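Local coordinates for protein chaperone CupB2 (PDB 3Q48) that probably acts as a periplasmic chaperone in fimbria assembly, assisting the folding of pilus subunits before they are incorporated, at residues A60-D65 against A95-A100; R229-N234 against R239-R244. All coordinates share one frame; numbering follows the deposited sequence.

Contact 1. Residues A60-D65 against A95-A100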
ATOM      1  N   ALA A  60      18.241  11.281   3.951  1.00 34.85           N
ATOM      2  CA  ALA A  60      17.157  10.440   3.504  1.00 34.18           C
ATOM      3  C   ALA A  60      17.260  10.254   1.999  1.00 33.66           C
ATOM      4  O   ALA A  60      17.206  11.224   1.263  1.00 33.90           O
ATOM      5  CB  ALA A  60      15.819  11.058   3.872  1.00 33.67           C
ATOM      6  N   GLN A  61      17.396   9.002   1.560  1.00 33.23           N
ATOM      7  CA  GLN A  61      17.359   8.656   0.138  1.00 32.27           C
ATOM      8  C   GLN A  61      16.015   8.020  -0.187  1.00 30.28           C
ATOM      9  O   GLN A  61      15.535   7.144   0.539  1.00 29.16           O
ATOM     10  CB  GLN A  61      18.486   7.687  -0.204  1.00 32.73           C
ATOM     11  CG  GLN A  61      18.753   7.465  -1.698  1.00 35.07           C
ATOM     12  CD  GLN A  61      19.946   6.517  -1.888  1.00 38.99           C
ATOM     13  OE1 GLN A  61      20.940   6.609  -1.158  1.00 41.64           O
ATOM     14  NE2 GLN A  61      19.839   5.590  -2.825  1.00 39.10           N
ATOM     15  N   ALA A  62      15.446   8.441  -1.309  1.00 29.09           N
ATOM     16  CA  ALA A  62      14.102   8.110  -1.696  1.00 28.14           C
ATOM     17  C   ALA A  62      14.160   7.707  -3.159  1.00 28.98           C
ATOM     18  O   ALA A  62      14.905   8.305  -3.916  1.00 30.26           O
ATOM     19  CB  ALA A  62      13.226   9.319  -1.513  1.00 26.84           C
ATOM     20  N   TRP A  63      13.388   6.686  -3.543  1.00 28.67           N
ATOM     21  CA  TRP A  63      13.337   6.152  -4.910  1.00 28.19           C
ATOM     22  C   TRP A  63      12.130   5.244  -5.007  1.00 27.55           C
ATOM     23  O   TRP A  63      11.701   4.663  -3.988  1.00 27.44           O
ATOM     24  CB  TRP A  63      14.644   5.393  -5.308  1.00 28.22           C
ATOM     25  CG  TRP A  63      14.826   4.009  -4.770  1.00 27.20           C
ATOM     26  CD1 TRP A  63      14.509   2.843  -5.398  1.00 28.15           C
ATOM     27  CD2 TRP A  63      15.390   3.634  -3.505  1.00 27.95           C
ATOM     28  NE1 TRP A  63      14.845   1.761  -4.613  1.00 26.71           N
ATOM     29  CE2 TRP A  63      15.375   2.215  -3.443  1.00 25.56           C
ATOM     30  CE3 TRP A  63      15.892   4.358  -2.408  1.00 28.58           C
ATOM     31  CZ2 TRP A  63      15.814   1.507  -2.336  1.00 25.81           C
ATOM     32  CZ3 TRP A  63      16.348   3.655  -1.298  1.00 28.87           C
ATOM     33  CH2 TRP A  63      16.310   2.233  -1.273  1.00 30.26           C
ATOM     34  N   ILE A  64      11.627   5.090  -6.233  1.00 27.41           N
ATOM     35  CA  ILE A  64      10.474   4.262  -6.527  1.00 26.52           C
ATOM     36  C   ILE A  64      10.812   3.046  -7.358  1.00 27.77           C
ATOM     37  O   ILE A  64      11.562   3.137  -8.342  1.00 28.92           O
ATOM     38  CB  ILE A  64       9.373   5.112  -7.217  1.00 27.13           C
ATOM     39  CG1 ILE A  64       8.757   6.075  -6.172  1.00 24.95           C
ATOM     40  CG2 ILE A  64       8.286   4.249  -7.774  1.00 24.86           C
ATOM     41  CD1 ILE A  64       8.451   7.320  -6.726  1.00 19.07           C
ATOM     42  N   ASP A  65      10.269   1.899  -6.960  1.00 26.75           N
ATOM     43  CA  ASP A  65      10.376   0.731  -7.802  1.00 28.03           C
ATOM     44  C   ASP A  65       8.995   0.131  -8.134  1.00 28.19           C
ATOM     45  O   ASP A  65       7.993   0.655  -7.687  1.00 27.75           O
ATOM     46  CB  ASP A  65      11.404  -0.262  -7.244  1.00 28.22           C
ATOM     47  CG  ASP A  65      10.919  -1.006  -6.023  1.00 27.99           C
ATOM     48  OD1 ASP A  65       9.933  -1.763  -6.124  1.00 27.81           O
ATOM     49  OD2 ASP A  65      11.567  -0.874  -4.969  1.00 27.52           O
ATOM     50  N   ALA A  95      11.509  16.954   6.108  1.00 29.55           N
ATOM     51  CA  ALA A  95      11.696  17.356   4.731  1.00 29.76           C
ATOM     52  C   ALA A  95      10.484  16.998   3.909  1.00 28.97           C
ATOM     53  O   ALA A  95       9.616  16.264   4.347  1.00 28.98           O
ATOM     54  CB  ALA A  95      12.946  16.724   4.152  1.00 30.10           C
ATOM     55  N   VAL A  96      10.433  17.531   2.706  1.00 29.24           N
ATOM     56  CA  VAL A  96       9.311  17.345   1.841  1.00 28.95           C
ATOM     57  C   VAL A  96       9.856  16.682   0.592  1.00 29.65           C
ATOM     58  O   VAL A  96      10.801  17.206  -0.044  1.00 30.23           O
ATOM     59  CB  VAL A  96       8.718  18.706   1.418  1.00 30.23           C
ATOM     60  CG1 VAL A  96       7.541  18.483   0.421  1.00 29.24           C
ATOM     61  CG2 VAL A  96       8.287  19.558   2.647  1.00 29.61           C
ATOM     62  N   LEU A  97       9.275  15.543   0.227  1.00 28.45           N
ATOM     63  CA  LEU A  97       9.705  14.870  -0.996  1.00 28.48           C
ATOM     64  C   LEU A  97       8.624  15.095  -1.999  1.00 28.14           C
ATOM     65  O   LEU A  97       7.449  15.154  -1.640  1.00 27.56           O
ATOM     66  CB  LEU A  97       9.876  13.363  -0.815  1.00 27.98           C
ATOM     67  CG  LEU A  97      10.716  12.826   0.330  1.00 29.29           C
ATOM     68  CD1 LEU A  97      10.504  11.349   0.331  1.00 28.71           C
ATOM     69  CD2 LEU A  97      12.237  13.182   0.221  1.00 29.09           C
ATOM     70  N   ARG A  98       9.023  15.185  -3.260  1.00 28.09           N
ATOM     71  CA  ARG A  98       8.120  15.504  -4.315  1.00 27.89           C
ATOM     72  C   ARG A  98       8.128  14.372  -5.300  1.00 27.42           C
ATOM     73  O   ARG A  98       9.163  14.044  -5.858  1.00 26.82           O
ATOM     74  CB  ARG A  98       8.552  16.823  -4.949  1.00 28.64           C
ATOM     75  CG  ARG A  98       7.543  17.424  -5.818  1.00 31.95           C
ATOM     76  CD  ARG A  98       8.064  18.685  -6.395  1.00 40.91           C
ATOM     77  NE  ARG A  98       7.852  19.766  -5.441  1.00 47.08           N
ATOM     78  CZ  ARG A  98       6.649  20.237  -5.083  1.00 49.05           C
ATOM     79  NH1 ARG A  98       5.527  19.721  -5.582  1.00 49.19           N
ATOM     80  NH2 ARG A  98       6.564  21.224  -4.204  1.00 49.54           N
ATOM     81  N   ILE A  99       6.958  13.763  -5.494  1.00 28.26           N
ATOM     82  CA  ILE A  99       6.756  12.677  -6.493  1.00 28.52           C
ATOM     83  C   ILE A  99       6.057  13.149  -7.775  1.00 28.93           C
ATOM     84  O   ILE A  99       4.915  13.590  -7.722  1.00 28.86           O
ATOM     85  CB  ILE A  99       5.988  11.531  -5.878  1.00 27.41           C
ATOM     86  CG1 ILE A  99       6.707  11.089  -4.585  1.00 27.49           C
ATOM     87  CG2 ILE A  99       5.860  10.384  -6.913  1.00 29.71           C
ATOM     88  CD1 ILE A  99       5.898  10.131  -3.711  1.00 27.64           C
ATOM     89  N   ALA A 100       6.763  13.074  -8.909  1.00 30.14           N
ATOM     90  CA  ALA A 100       6.243  13.491 -10.258  1.00 31.46           C
ATOM     91  C   ALA A 100       6.012  12.331 -11.209  1.00 32.20           C
ATOM     92  O   ALA A 100       6.856  11.469 -11.325  1.00 31.15           O
ATOM     93  CB  ALA A 100       7.176  14.507 -10.927  1.00 32.07           C
TER

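Contact 2. Residues R229-N234 against R239-R244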
ATOM      1  N   ARG A 229     -14.247 -11.955   9.147  1.00 27.79           N
ATOM      2  CA  ARG A 229     -14.193 -10.539   9.595  1.00 25.38           C
ATOM      3  C   ARG A 229     -12.889  -9.965   9.147  1.00 24.26           C
ATOM      4  O   ARG A 229     -11.819 -10.550   9.416  1.00 23.25           O
ATOM      5  CB  ARG A 229     -14.270 -10.437  11.115  1.00 26.19           C
ATOM      6  CG  ARG A 229     -14.016  -9.034  11.688  1.00 25.69           C
ATOM      7  CD  ARG A 229     -14.398  -8.986  13.182  1.00 25.22           C
ATOM      8  NE  ARG A 229     -15.825  -9.202  13.373  1.00 27.61           N
ATOM      9  CZ  ARG A 229     -16.455  -9.218  14.545  1.00 28.93           C
ATOM     10  NH1 ARG A 229     -15.785  -9.028  15.680  1.00 26.51           N
ATOM     11  NH2 ARG A 229     -17.773  -9.445  14.576  1.00 29.13           N
ATOM     12  N   TYR A 230     -12.944  -8.830   8.456  1.00 22.50           N
ATOM     13  CA  TYR A 230     -11.728  -8.297   7.944  1.00 22.06           C
ATOM     14  C   TYR A 230     -11.637  -6.787   8.037  1.00 23.55           C
ATOM     15  O   TYR A 230     -12.663  -6.085   7.953  1.00 24.78           O
ATOM     16  CB  TYR A 230     -11.508  -8.792   6.507  1.00 22.68           C
ATOM     17  CG  TYR A 230     -12.598  -8.471   5.495  1.00 22.97           C
ATOM     18  CD1 TYR A 230     -12.566  -7.285   4.785  1.00 23.60           C
ATOM     19  CD2 TYR A 230     -13.654  -9.373   5.237  1.00 22.50           C
ATOM     20  CE1 TYR A 230     -13.551  -6.982   3.817  1.00 24.88           C
ATOM     21  CE2 TYR A 230     -14.661  -9.077   4.291  1.00 23.12           C
ATOM     22  CZ  TYR A 230     -14.589  -7.872   3.583  1.00 26.25           C
ATOM     23  OH  TYR A 230     -15.535  -7.513   2.640  1.00 25.07           O
ATOM     24  N   GLU A 231     -10.406  -6.279   8.186  1.00 23.05           N
ATOM     25  CA  GLU A 231     -10.175  -4.863   8.337  1.00 23.02           C
ATOM     26  C   GLU A 231      -9.310  -4.420   7.211  1.00 23.82           C
ATOM     27  O   GLU A 231      -8.286  -5.050   6.936  1.00 24.42           O
ATOM     28  CB  GLU A 231      -9.433  -4.536   9.637  1.00 22.31           C
ATOM     29  CG  GLU A 231     -10.220  -4.841  10.898  1.00 24.77           C
ATOM     30  CD  GLU A 231      -9.570  -4.338  12.195  1.00 27.62           C
ATOM     31  OE1 GLU A 231      -8.586  -3.563  12.146  1.00 31.26           O
ATOM     32  OE2 GLU A 231     -10.054  -4.708  13.279  1.00 29.96           O
ATOM     33  N   VAL A 232      -9.663  -3.294   6.599  1.00 23.70           N
ATOM     34  CA  VAL A 232      -8.925  -2.832   5.490  1.00 23.87           C
ATOM     35  C   VAL A 232      -8.383  -1.441   5.728  1.00 23.85           C
ATOM     36  O   VAL A 232      -9.005  -0.669   6.420  1.00 26.88           O
ATOM     37  CB  VAL A 232      -9.817  -2.884   4.234  1.00 24.96           C
ATOM     38  CG1 VAL A 232     -10.237  -4.362   3.964  1.00 25.65           C
ATOM     39  CG2 VAL A 232     -11.003  -2.065   4.431  1.00 25.88           C
ATOM     40  N   ILE A 233      -7.230  -1.125   5.143  1.00 22.39           N
ATOM     41  CA  ILE A 233      -6.582   0.153   5.275  1.00 20.41           C
ATOM     42  C   ILE A 233      -7.043   1.091   4.168  1.00 21.35           C
ATOM     43  O   ILE A 233      -6.903   0.790   2.976  1.00 21.99           O
ATOM     44  CB  ILE A 233      -5.052  -0.037   5.252  1.00 19.54           C
ATOM     45  CG1 ILE A 233      -4.632  -0.940   6.409  1.00 19.98           C
ATOM     46  CG2 ILE A 233      -4.293   1.316   5.414  1.00 18.16           C
ATOM     47  CD1 ILE A 233      -3.401  -1.817   6.149  1.00 18.93           C
ATOM     48  N   ASN A 234      -7.587   2.244   4.539  1.00 21.76           N
ATOM     49  CA  ASN A 234      -8.048   3.207   3.564  1.00 21.55           C
ATOM     50  C   ASN A 234      -6.878   4.036   3.040  1.00 22.63           C
ATOM     51  O   ASN A 234      -5.757   3.813   3.434  1.00 21.82           O
ATOM     52  CB  ASN A 234      -9.189   4.072   4.160  1.00 21.84           C
ATOM     53  CG  ASN A 234      -8.747   4.957   5.344  1.00 23.03           C
ATOM     54  OD1 ASN A 234      -7.583   5.315   5.485  1.00 25.56           O
ATOM     55  ND2 ASN A 234      -9.702   5.317   6.202  1.00 24.20           N
ATOM     56  N   ARG A 239      -8.715   2.551   9.235  1.00 30.74           N
ATOM     57  CA  ARG A 239      -9.137   1.178   9.037  1.00 29.61           C
ATOM     58  C   ARG A 239     -10.643   1.123   9.112  1.00 29.08           C
ATOM     59  O   ARG A 239     -11.255   1.860   9.850  1.00 29.92           O
ATOM     60  CB  ARG A 239      -8.446   0.243  10.064  1.00 30.42           C
ATOM     61  CG  ARG A 239      -6.951   0.136   9.881  1.00 32.37           C
ATOM     62  CD  ARG A 239      -6.342  -0.919  10.709  1.00 40.58           C
ATOM     63  NE  ARG A 239      -6.234  -0.433  12.077  1.00 50.92           N
ATOM     64  CZ  ARG A 239      -6.559  -1.145  13.142  1.00 54.35           C
ATOM     65  NH1 ARG A 239      -6.990  -2.386  13.001  1.00 55.90           N
ATOM     66  NH2 ARG A 239      -6.463  -0.615  14.339  1.00 56.85           N
ATOM     67  N   ASN A 240     -11.235   0.247   8.318  1.00 28.07           N
ATOM     68  CA  ASN A 240     -12.641  -0.006   8.321  1.00 27.61           C
ATOM     69  C   ASN A 240     -12.800  -1.516   8.434  1.00 27.50           C
ATOM     70  O   ASN A 240     -11.916  -2.244   7.993  1.00 27.24           O
ATOM     71  CB  ASN A 240     -13.220   0.489   7.011  1.00 27.88           C
ATOM     72  CG  ASN A 240     -13.111   1.981   6.884  1.00 29.67           C
ATOM     73  OD1 ASN A 240     -13.977   2.690   7.369  1.00 36.53           O
ATOM     74  ND2 ASN A 240     -12.029   2.473   6.275  1.00 30.17           N
ATOM     75  N   THR A 241     -13.919  -1.987   9.000  1.00 26.91           N
ATOM     76  CA  THR A 241     -14.136  -3.413   9.157  1.00 25.52           C
ATOM     77  C   THR A 241     -15.425  -3.951   8.506  1.00 26.62           C
ATOM     78  O   THR A 241     -16.403  -3.248   8.351  1.00 26.86           O
ATOM     79  CB  THR A 241     -14.039  -3.836  10.681  1.00 25.68           C
ATOM     80  OG1 THR A 241     -14.294  -5.249  10.821  1.00 22.85           O
ATOM     81  CG2 THR A 241     -14.985  -3.060  11.488  1.00 23.27           C
ATOM     82  N   HIS A 242     -15.422  -5.234   8.169  1.00 27.06           N
ATOM     83  CA  HIS A 242     -16.518  -5.847   7.457  1.00 27.64           C
ATOM     84  C   HIS A 242     -16.627  -7.271   7.934  1.00 28.71           C
ATOM     85  O   HIS A 242     -15.596  -7.922   8.201  1.00 28.41           O
ATOM     86  CB  HIS A 242     -16.223  -5.802   5.937  1.00 26.91           C
ATOM     87  CG  HIS A 242     -15.943  -4.413   5.437  1.00 27.63           C
ATOM     88  ND1 HIS A 242     -16.942  -3.483   5.227  1.00 28.47           N
ATOM     89  CD2 HIS A 242     -14.773  -3.767   5.197  1.00 26.42           C
ATOM     90  CE1 HIS A 242     -16.404  -2.337   4.845  1.00 28.79           C
ATOM     91  NE2 HIS A 242     -15.090  -2.481   4.829  1.00 29.17           N
ATOM     92  N   ASP A 243     -17.877  -7.741   8.067  1.00 31.00           N
ATOM     93  CA  ASP A 243     -18.190  -9.156   8.245  1.00 31.89           C
ATOM     94  C   ASP A 243     -18.861  -9.718   6.976  1.00 32.96           C
ATOM     95  O   ASP A 243     -19.689  -9.061   6.360  1.00 33.01           O
ATOM     96  CB  ASP A 243     -19.120  -9.328   9.448  1.00 33.10           C
ATOM     97  CG  ASP A 243     -18.406  -9.151  10.816  1.00 36.06           C
ATOM     98  OD1 ASP A 243     -17.179  -8.840  10.870  1.00 33.92           O
ATOM     99  OD2 ASP A 243     -19.110  -9.305  11.861  1.00 38.40           O
ATOM    100  N   ARG A 244     -18.520 -10.935   6.573  1.00 34.06           N
ATOM    101  CA  ARG A 244     -19.247 -11.595   5.485  1.00 35.31           C
ATOM    102  C   ARG A 244     -19.370 -13.070   5.766  1.00 37.26           C
ATOM    103  O   ARG A 244     -18.573 -13.601   6.513  1.00 38.20           O
ATOM    104  CB  ARG A 244     -18.517 -11.415   4.161  1.00 34.87           C
ATOM    105  CG  ARG A 244     -18.490  -9.989   3.621  1.00 34.40           C
ATOM    106  CD  ARG A 244     -19.880  -9.475   3.317  1.00 32.22           C
ATOM    107  NE  ARG A 244     -19.815  -8.162   2.686  1.00 33.60           N
ATOM    108  CZ  ARG A 244     -19.904  -6.997   3.329  1.00 34.04           C
ATOM    109  NH1 ARG A 244     -20.053  -6.945   4.656  1.00 35.48           N
ATOM    110  NH2 ARG A 244     -19.860  -5.876   2.639  1.00 30.65           N
TER

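Contact 1. Residues A60-D65 against A95-A100
A62 and I64 on one strand meet L97 and I99 on another, in two separate apolar pairs. Both strands belong to the N-terminal immunoglobulin-like domain of this PapD-type chaperone. Strand 80-89 lies between them in the order of the sheet, so they are second neighbours. The CA atoms of A62 and L97 are 8.1 Å apart, and those of I64 and I99 are 9.2 Å apart. Side chains therefore make the whole contact.

In the first pair, A62 offers a single methyl. L97 supplies the reach. Its CD1 is anti to CA (chi2 172°), which carries the methyl far out from the backbone. CD1 comes to 3.9 Å from A62 CB, and L97 CD2 lies a little further off, at 4.3 Å from the same CB. The leucine fork thus reaches over the alanine methyl with both prongs, CD1 in front.

In the second pair, two branched chains meet methyl to methyl. I64 CD1 lies 4.0 Å from I99 CG2. The long arm of one isoleucine meets the short branch of the other. I64 chi2 is 143°, well short of a fully anti CD1, so this arm is turned away from its staggered position. I99 CG2 stands anti to its own backbone N, while CG1 lies beside that N and leaves CG2 as the nearest group to I64.

Neighbouring strands fill in around the pairs. I118 touches both A62 and L97, and V82 touches both A62 and I64. L48 and V50 also pack on L97.

All four residues are buried, and only carbon meets carbon. The two segments bury just 148 Å² between them. The contact thus rests on dispersion and the exclusion of water, which fix no bond direction and make it one small part of a larger hydrophobic core.

Contact 2. Residues R229-N234 against R239-R244
H242 CB sits over one face of the Y230 ring, 3.8 Å from its centroid, in a CH-pi contact. R244 CG and V232 CG1 lie at the edge of that ring. The two segments are the arms of an antiparallel beta hairpin in the C-terminal immunoglobulin-like domain. The imidazole is oblique to the tyrosine ring, with planes at 39°, and V232 CG2 lies at its edge, 4.1 Å from H242 NE2. Y230 OH stands over one face of the R244 guanidinium and hydrogen-bonds A156 O. This tyrosine CG occupies the space between its backbone N and carbonyl carbon (chi1 58°), which swings the ring under H242.

Y230 with H242 and V232 with N240 are the hydrogen-bonded pairs. Y230 N to H242 O and V232 N to N240 O are both 2.8 Å.

R229, E231, T241 and D243 use the other face of the sheet. E231 and R239 form a salt bridge there, but its modelled geometry is doubtful. The R229 guanidinium and the D243 carboxylate lie almost in one plane and meet through two bonds. R229 NE reaches D243 OD1 at 2.9 Å, and R229 NH2 reaches D243 OD2 at 3.0 Å, each on a syn lone pair.

In the fold
Contact 1 and contact 2 lie in the two different immunoglobulin-like domains of the chaperone, on opposite sides of the centre of the chain. Their centres are 30 Å apart. Their nearest atoms are about 15 Å apart, so neither touches the other. Along the chain they follow in series. Contact 1 joins segments whose closest ends are 30 residues apart in the chain, in the buried core of the N-terminal domain. Contact 2 joins adjacent arms of a hairpin whose second strand, 239-245, is an outermost strand of its sheet. In PapD-type chaperones the cleft between the two domains takes part in subunit binding. No subunit is bound here, and each contact is made within a single domain.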